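Local structure of ABC transporter, periplasmic substrate-binding protein (Thermotoga maritima, 2HPG) at residues H15-A18 and P22-Q25; K29-V34 and V42-F47. The protein probably binds a small solute in the periplasm and hands it to the membrane partners of a tripartite ATP-independent (TRAP) transporter. One frame throughout, in Å; residues are numbered along the deposited sequence.

Interaction 1 (H15-A18 and P22-Q25); sequences HVLA and PYHQ
Val16 and His24 meet where the loop 15-18 comes closest to the first turn of the helix, with 5.6 Å between the CA of Val16 and the CA of His24. The valine touches with one branch. With CG1 anti to the carbonyl carbon (chi1 -50°), CG2 falls between the backbone N and the carbonyl carbon, and this methyl reaches CD2 of the His24 imidazole at 3.7 Å, approaching the ring obliquely. CG of His24 is anti to the backbone N (chi1 -171°), which sets the imidazole beside the Val16 methyl. Its ND1 is hydrogen-bonded to the N of Gly20, which helps to set the rotation of the ring.

The neighbouring pair is Leu17 and Tyr23. Leu17 CD1 packs on Tyr23 CD2 at 3.8 Å, again at a slant to the ring. CB of Tyr23 sits 3.7 Å from the O of Val16, and its OH is hydrogen-bonded to Asn229 OD1.

A water joins the two backbones. It donates to the O of Val16 at 2.7 Å and to the O of Ala18 at 2.8 Å. It accepts from the N of His24 at 3.1 Å. This N belongs to the first helical turn, where amides have no carbonyl of a preceding turn to bond to, so the water takes up an amide of the helix start and ties it to two loop carbonyls. The direct contacts are packing, and the polar link runs through this water.

The loop is the turn joining strand 9-14 to the start of helix 22-37 in a beta-alpha-beta unit. Leu17 and Tyr23 touch Gln139 of strand 130-146 and Asn71 of strand 68-73. Val16 and His24 pack on Val46 of strand 42-47. Pro22 and Tyr23 touch helix 243-278.

Interaction 2 (K29-V34 and V42-F47); sequences KWAKAV and VRIEVF
Ile44 projects from the strand against Trp30, Ala31 and Val34 of the helix. The contact is apolar and buried.

The aromatic part is a CH-pi contact. CD1 of Ile44 lies over one face of the Trp30 indole, 3.8 Å from the centroid of the six-membered ring and 20° off its normal. The CG2 branch of Ile44 reaches the same ring at CZ3 of Trp30, 3.6 Å away. Trp30 has CG anti to its backbone N (chi1 162°), which carries the indole across to the isoleucine. Its NE1 is hydrogen-bonded to the O of Ile249, and Phe13 meets the indole edge-to-face.

The rest is aliphatic packing. Ala31 brings the two backbones near each other: its CB is 3.8 Å from CB of Ile44 and 4.0 Å from CG2 of Val46. Val34 uses CG1 twice, touching CD1 of Ile44 at 3.7 Å and CG1 of Val42 at 3.8 Å.

Arg43 and Glu45 point away from the helix, and Arg43 NH2 and Glu45 OE1 form a salt bridge at 3.6 Å.

The axes of segments 29-34 and 42-47 are 7.6 Å apart at closest approach and nearly antiparallel, at 168°. Such packing is characteristic of a beta-alpha-beta crossover: helix 22-37 connects the parallel strands 9-14 and 42-47 and lies against the sheet, as in other periplasmic binding proteins.

Both contacts use helix 22-37 within one beta-alpha-beta unit. Interaction 1 holds its N-terminal turn to the loop that leaves strand 9-14. Interaction 2 packs a later part of it on strand 42-47. Interaction 1 lies nearer the centre of the chain but is only partly buried, and water-mediated backbone bonds supplement its packing. Interaction 2 is farther out yet buried, and aliphatic and aromatic side chains make up the contact. The two touch where Val16 and His24 meet Val46: its CG1 is 3.7 Å from CG2 of Val16 and 3.7 Å from CD2 of His24. Val16 CG2 also lies 3.6 Å from Phe47 O. Van der Waals packing is thus continuous between them.

Interaction 1 (H15-A18 and P22-Q25)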
loop_
_atom_site.group_PDB
_atom_site.type_symbol
_atom_site.label_atom_id
_atom_site.label_comp_id
_atom_site.label_asym_id
_atom_site.label_seq_id
_atom_site.Cartn_x
_atom_site.Cartn_y
_atom_site.Cartn_z
ATOM N N HIS A 15 6.075 10.546 4.780
ATOM C CA HIS A 15 6.077 9.109 4.578
ATOM C C HIS A 15 5.973 8.697 3.114
ATOM O O HIS A 15 5.409 7.659 2.804
ATOM C CB HIS A 15 4.962 8.432 5.408
ATOM C CG HIS A 15 5.287 8.317 6.865
ATOM N ND1 HIS A 15 4.510 7.595 7.748
ATOM C CD2 HIS A 15 6.305 8.835 7.595
ATOM C CE1 HIS A 15 5.032 7.683 8.961
ATOM N NE2 HIS A 15 6.120 8.432 8.896
ATOM N N VAL A 16 6.560 9.476 2.210
ATOM C CA VAL A 16 6.469 9.147 0.795
ATOM C C VAL A 16 7.585 8.191 0.329
ATOM O O VAL A 16 7.926 8.169 -0.858
ATOM C CB VAL A 16 6.431 10.409 -0.086
ATOM C CG1 VAL A 16 5.384 11.373 0.428
ATOM C CG2 VAL A 16 7.812 11.073 -0.182
ATOM N N LEU A 17 8.096 7.377 1.252
ATOM C CA LEU A 17 9.069 6.330 0.956
ATOM C C LEU A 17 10.449 6.931 0.650
ATOM O O LEU A 17 10.742 8.027 1.147
ATOM C CB LEU A 17 8.543 5.345 -0.112
ATOM C CG LEU A 17 7.128 4.802 0.153
ATOM C CD1 LEU A 17 6.766 3.704 -0.813
ATOM C CD2 LEU A 17 6.978 4.304 1.588
ATOM N N ALA A 18 11.309 6.208 -0.075
ATOM C CA ALA A 18 12.725 6.569 -0.161
ATOM C C ALA A 18 12.927 7.733 -1.105
ATOM O O ALA A 18 12.196 7.844 -2.092
ATOM C CB ALA A 18 13.583 5.368 -0.611
ATOM N N PRO A 22 10.203 6.243 -7.298
ATOM C CA PRO A 22 8.978 6.642 -8.036
ATOM C C PRO A 22 7.874 7.353 -7.264
ATOM O O PRO A 22 7.281 8.303 -7.790
ATOM C CB PRO A 22 8.480 5.316 -8.614
ATOM C CG PRO A 22 9.738 4.538 -8.825
ATOM C CD PRO A 22 10.571 4.850 -7.608
ATOM N N TYR A 23 7.582 6.905 -6.049
ATOM C CA TYR A 23 6.555 7.549 -5.235
ATOM C C TYR A 23 6.911 8.988 -4.951
ATOM O O TYR A 23 6.112 9.890 -5.170
ATOM C CB TYR A 23 6.363 6.798 -3.903
ATOM C CG TYR A 23 5.110 5.944 -3.830
ATOM C CD1 TYR A 23 4.692 5.194 -4.912
ATOM C CD2 TYR A 23 4.356 5.899 -2.677
ATOM C CE1 TYR A 23 3.538 4.422 -4.856
ATOM C CE2 TYR A 23 3.206 5.125 -2.601
ATOM C CZ TYR A 23 2.806 4.384 -3.702
ATOM O OH TYR A 23 1.675 3.597 -3.625
ATOM N N HIS A 24 8.132 9.198 -4.464
ATOM C CA HIS A 24 8.621 10.533 -4.172
ATOM C C HIS A 24 8.530 11.404 -5.407
ATOM O O HIS A 24 8.037 12.534 -5.349
ATOM C CB HIS A 24 10.073 10.465 -3.687
ATOM C CG HIS A 24 10.606 11.761 -3.166
ATOM N ND1 HIS A 24 11.944 12.055 -3.177
ATOM C CD2 HIS A 24 9.993 12.832 -2.610
ATOM C CE1 HIS A 24 12.139 13.259 -2.671
ATOM N NE2 HIS A 24 10.968 13.754 -2.321
ATOM N N GLN A 25 8.981 10.867 -6.533
ATOM C CA GLN A 25 8.922 11.586 -7.797
ATOM C C GLN A 25 7.505 12.045 -8.111
ATOM O O GLN A 25 7.281 13.168 -8.587
ATOM C CB GLN A 25 9.400 10.684 -8.926
ATOM C CG GLN A 25 10.874 10.543 -9.015
ATOM C CD GLN A 25 11.300 9.625 -10.139
ATOM O OE1 GLN A 25 11.304 10.022 -11.313
ATOM N NE2 GLN A 25 11.686 8.391 -9.792
HETATM O O HOH W 1 9.593 7.142 -2.682
#

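Interaction 2 (K29-V34 and V42-F47)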
loop_
_atom_site.group_PDB
_atom_site.type_symbol
_atom_site.label_atom_id
_atom_site.label_comp_id
_atom_site.label_asym_id
_atom_site.label_seq_id
_atom_site.Cartn_x
_atom_site.Cartn_y
_atom_site.Cartn_z
ATOM N N LYS A 29 5.621 15.783 -8.402
ATOM C CA LYS A 29 4.790 16.153 -9.559
ATOM C C LYS A 29 3.441 16.659 -9.122
ATOM O O LYS A 29 2.944 17.651 -9.648
ATOM C CB LYS A 29 4.569 14.950 -10.484
ATOM C CG LYS A 29 5.724 14.624 -11.415
ATOM C CD LYS A 29 5.304 13.565 -12.480
ATOM C CE LYS A 29 4.244 14.120 -13.471
ATOM N NZ LYS A 29 3.808 13.161 -14.558
ATOM N N TRP A 30 2.831 15.953 -8.179
ATOM C CA TRP A 30 1.554 16.365 -7.626
ATOM C C TRP A 30 1.626 17.727 -6.949
ATOM O O TRP A 30 0.764 18.580 -7.169
ATOM C CB TRP A 30 1.062 15.329 -6.629
ATOM C CG TRP A 30 0.019 15.809 -5.712
ATOM C CD1 TRP A 30 -1.258 16.187 -6.029
ATOM C CD2 TRP A 30 0.130 15.910 -4.292
ATOM N NE1 TRP A 30 -1.951 16.515 -4.893
ATOM C CE2 TRP A 30 -1.112 16.379 -3.810
ATOM C CE3 TRP A 30 1.173 15.665 -3.375
ATOM C CZ2 TRP A 30 -1.346 16.607 -2.451
ATOM C CZ3 TRP A 30 0.934 15.877 -2.024
ATOM C CH2 TRP A 30 -0.317 16.333 -1.572
ATOM N N ALA A 31 2.638 17.906 -6.109
ATOM C CA ALA A 31 2.861 19.165 -5.394
ATOM C C ALA A 31 3.065 20.318 -6.365
ATOM O O ALA A 31 2.482 21.382 -6.203
ATOM C CB ALA A 31 4.067 19.045 -4.484
ATOM N N LYS A 32 3.910 20.106 -7.366
ATOM C CA LYS A 32 4.174 21.135 -8.377
ATOM C C LYS A 32 2.898 21.539 -9.146
ATOM O O LYS A 32 2.674 22.732 -9.372
ATOM C CB LYS A 32 5.293 20.660 -9.299
ATOM C CG LYS A 32 5.804 21.692 -10.268
ATOM C CD LYS A 32 7.190 21.304 -10.807
ATOM C CE LYS A 32 8.324 21.736 -9.845
ATOM N NZ LYS A 32 9.716 21.347 -10.311
ATOM N N ALA A 33 2.046 20.561 -9.484
ATOM C CA ALA A 33 0.777 20.805 -10.187
ATOM C C ALA A 33 -0.256 21.562 -9.336
ATOM O O ALA A 33 -0.903 22.485 -9.838
ATOM C CB ALA A 33 0.169 19.476 -10.690
ATOM N N VAL A 34 -0.421 21.172 -8.064
ATOM C CA VAL A 34 -1.274 21.927 -7.125
ATOM C C VAL A 34 -0.794 23.365 -6.939
ATOM O O VAL A 34 -1.594 24.281 -6.910
ATOM C CB VAL A 34 -1.357 21.231 -5.760
ATOM C CG1 VAL A 34 -1.992 22.154 -4.711
ATOM C CG2 VAL A 34 -2.142 19.959 -5.905
ATOM N N VAL A 42 -1.294 27.484 -2.582
ATOM C CA VAL A 42 -1.058 26.269 -1.808
ATOM C C VAL A 42 0.346 25.785 -2.120
ATOM O O VAL A 42 0.665 25.507 -3.262
ATOM C CB VAL A 42 -2.089 25.151 -2.103
ATOM C CG1 VAL A 42 -1.741 23.878 -1.348
ATOM C CG2 VAL A 42 -3.509 25.622 -1.753
ATOM N N ARG A 43 1.196 25.733 -1.100
ATOM C CA ARG A 43 2.516 25.145 -1.227
ATOM C C ARG A 43 2.465 23.778 -0.546
ATOM O O ARG A 43 1.983 23.674 0.585
ATOM C CB ARG A 43 3.544 26.038 -0.544
ATOM C CG ARG A 43 4.928 25.454 -0.536
ATOM C CD ARG A 43 5.901 26.282 0.284
ATOM N NE ARG A 43 6.866 25.413 0.957
ATOM C CZ ARG A 43 8.076 25.775 1.380
ATOM N NH1 ARG A 43 8.535 27.010 1.193
ATOM N NH2 ARG A 43 8.842 24.882 1.988
ATOM N N ILE A 44 2.937 22.737 -1.235
ATOM C CA ILE A 44 3.013 21.398 -0.644
ATOM C C ILE A 44 4.453 20.962 -0.532
ATOM O O ILE A 44 5.147 20.864 -1.530
ATOM C CB ILE A 44 2.253 20.348 -1.460
ATOM C CG1 ILE A 44 0.791 20.778 -1.628
ATOM C CG2 ILE A 44 2.267 18.969 -0.711
ATOM C CD1 ILE A 44 0.014 19.925 -2.585
ATOM N N GLU A 45 4.891 20.696 0.687
ATOM C CA GLU A 45 6.242 20.241 0.934
ATOM C C GLU A 45 6.209 18.744 1.158
ATOM O O GLU A 45 5.413 18.262 1.953
ATOM C CB GLU A 45 6.786 20.946 2.172
ATOM C CG GLU A 45 8.240 20.723 2.378
ATOM C CD GLU A 45 8.821 21.612 3.465
ATOM O OE1 GLU A 45 8.023 22.220 4.249
ATOM O OE2 GLU A 45 10.081 21.690 3.506
ATOM N N VAL A 46 7.093 18.018 0.477
ATOM C CA VAL A 46 7.043 16.567 0.435
ATOM C C VAL A 46 8.252 15.971 1.173
ATOM O O VAL A 46 9.387 16.287 0.843
ATOM C CB VAL A 46 6.985 16.084 -1.052
ATOM C CG1 VAL A 46 7.046 14.580 -1.130
ATOM C CG2 VAL A 46 5.703 16.601 -1.712
ATOM N N PHE A 47 7.988 15.120 2.169
ATOM C CA PHE A 47 9.033 14.531 3.025
ATOM C C PHE A 47 9.162 13.030 2.846
ATOM O O PHE A 47 8.227 12.292 3.167
ATOM C CB PHE A 47 8.728 14.792 4.496
ATOM C CG PHE A 47 8.823 16.230 4.879
ATOM C CD1 PHE A 47 9.965 16.728 5.472
ATOM C CD2 PHE A 47 7.782 17.091 4.634
ATOM C CE1 PHE A 47 10.054 18.045 5.816
ATOM C CE2 PHE A 47 7.884 18.422 4.958
ATOM C CZ PHE A 47 9.003 18.896 5.550
#